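Local coordinates for AvrRxo1-ORF1 (PDB 4Z8U), which is a bacterial effector related to zeta toxins that binds ATP, pairs with AvrRxo1-ORF2 and probably acts as a kinase on a small-molecule substrate, at the interface of chains A and B. Coordinates in Å, arbitrary orientation; residue numbers count along the deposited sequence, not the author numbering. Chains: chain A/B, AvrRxo1-ORF1.

The interface of chains A and B. Residues chain A 279-282; chain B 267-268, 271-272.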
loop_
_atom_site.group_PDB
_atom_site.type_symbol
_atom_site.label_atom_id
_atom_site.label_comp_id
_atom_site.label_asym_id
_atom_site.label_seq_id
_atom_site.Cartn_x
_atom_site.Cartn_y
_atom_site.Cartn_z
ATOM N N SER A 279 2.801 -6.289 -5.165
ATOM C CA SER A 279 3.997 -6.722 -4.360
ATOM C C SER A 279 4.512 -7.992 -5.040
ATOM O O SER A 279 3.842 -8.560 -5.946
ATOM C CB SER A 279 3.555 -6.975 -2.885
ATOM O OG SER A 279 2.571 -7.985 -2.804
ATOM N N VAL A 280 5.691 -8.459 -4.620
ATOM C CA VAL A 280 6.328 -9.568 -5.304
ATOM C C VAL A 280 5.474 -10.848 -5.258
ATOM O O VAL A 280 5.457 -11.558 -6.242
ATOM C CB VAL A 280 7.814 -9.688 -4.809
ATOM C CG1 VAL A 280 7.874 -10.095 -3.326
ATOM C CG2 VAL A 280 8.684 -10.538 -5.758
ATOM N N THR A 281 4.716 -11.127 -4.171
ATOM C CA THR A 281 3.879 -12.368 -4.124
ATOM C C THR A 281 2.401 -12.136 -3.648
ATOM O O THR A 281 1.714 -13.068 -3.314
ATOM C CB THR A 281 4.535 -13.507 -3.262
ATOM O OG1 THR A 281 4.502 -13.127 -1.887
ATOM C CG2 THR A 281 6.007 -13.772 -3.667
ATOM N N GLY A 282 1.924 -10.893 -3.588
ATOM C CA GLY A 282 0.604 -10.609 -2.918
ATOM C C GLY A 282 -0.485 -11.392 -3.637
ATOM O O GLY A 282 -0.400 -11.516 -4.876
ATOM N N ALA B 267 10.695 -12.797 1.321
ATOM C CA ALA B 267 10.904 -11.623 0.432
ATOM C C ALA B 267 9.666 -10.700 0.338
ATOM O O ALA B 267 9.804 -9.490 0.202
ATOM C CB ALA B 267 11.234 -12.127 -0.995
ATOM N N GLU B 268 8.461 -11.252 0.464
ATOM C CA GLU B 268 7.250 -10.419 0.433
ATOM C C GLU B 268 7.234 -9.510 1.638
ATOM O O GLU B 268 7.008 -8.308 1.513
ATOM C CB GLU B 268 6.028 -11.360 0.402
ATOM C CG GLU B 268 4.662 -10.625 0.588
ATOM C CD GLU B 268 4.106 -9.981 -0.699
ATOM O OE1 GLU B 268 2.923 -9.416 -0.660
ATOM O OE2 GLU B 268 4.862 -9.928 -1.752
ATOM N N GLU B 271 10.001 -6.778 1.380
ATOM C CA GLU B 271 9.555 -5.635 0.569
ATOM C C GLU B 271 8.692 -4.705 1.408
ATOM O O GLU B 271 8.809 -3.499 1.390
ATOM C CB GLU B 271 8.838 -6.156 -0.676
ATOM C CG GLU B 271 8.546 -5.022 -1.670
ATOM C CD GLU B 271 7.904 -5.482 -2.956
ATOM O OE1 GLU B 271 7.429 -6.633 -3.071
ATOM O OE2 GLU B 271 7.718 -4.589 -3.843
ATOM N N LYS B 272 7.729 -5.293 2.123
ATOM C CA LYS B 272 6.780 -4.474 2.902
ATOM C C LYS B 272 7.365 -3.734 4.094
ATOM O O LYS B 272 7.069 -2.537 4.310
ATOM C CB LYS B 272 5.629 -5.383 3.423
ATOM C CG LYS B 272 4.624 -5.946 2.412
ATOM C CD LYS B 272 5.014 -5.678 0.960
ATOM C CE LYS B 272 4.664 -6.920 0.105
ATOM N NZ LYS B 272 5.727 -7.227 -0.882
#
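Two carboxylates from helix 267-273 of chain B, turned almost at right angles to each other, receive the loop A:Ser279-A:Gly282. The B:Glu268 carboxylate is covered on both faces: A:Thr281 OG1 stands over one, 3.4 Å from B:Glu268 CD, while the amino end of B:Lys272, NZ with CE, lies over the other. Its oxygen edge points into the loop, where the A:Ser279 hydroxyl OG gives a short hydrogen bond of 2.6 Å to the syn lone pair of B:Glu268 OE1. The backbone N-H of A:Thr281 reaches B:Glu268 OE2 at 2.7 Å, fairly straight but from 45° above the carboxylate plane, on the face that also carries the threonine hydroxyl; the latter adds a weak hydrogen bond to OE2. Bending of the B:Glu268 chain at chi2 (82°) turns its carboxylate towards the loop; the side chain and that of A:Thr281 slide past each other in opposite directions.

B:Glu271 offers the contrasting case, a chain extended beyond CG and engaged at its tip. With its syn lone pair, B:Glu271 OE1 accepts a hydrogen bond from the backbone N of A:Val280 at 3.0 Å. Consecutive amides are thus read by different carboxylates. Between the acids sits B:Lys272 NZ, in salt bridges with B:Glu271 OE1 at 2.8 Å and B:Glu268 OE2 at 3.0 Å; its chain is bent at chi2, chi3 and chi4 to get there. This second-shell charge probably eases repulsion between the two acids, favours their ionised forms and fixes their rotation.

The patch illustrates how helix acids can bind the backbone amides of a partner's loop, and it recurs with the chains exchanged across a two-fold axis. The coordinates alone do not show whether the A-B pairing exists outside the crystal. Apolar support is slight: A:Val280 holds CG1 between its backbone N and carbonyl carbon (chi1 66°), laying that methyl 3.8 Å from B:Glu268 CA.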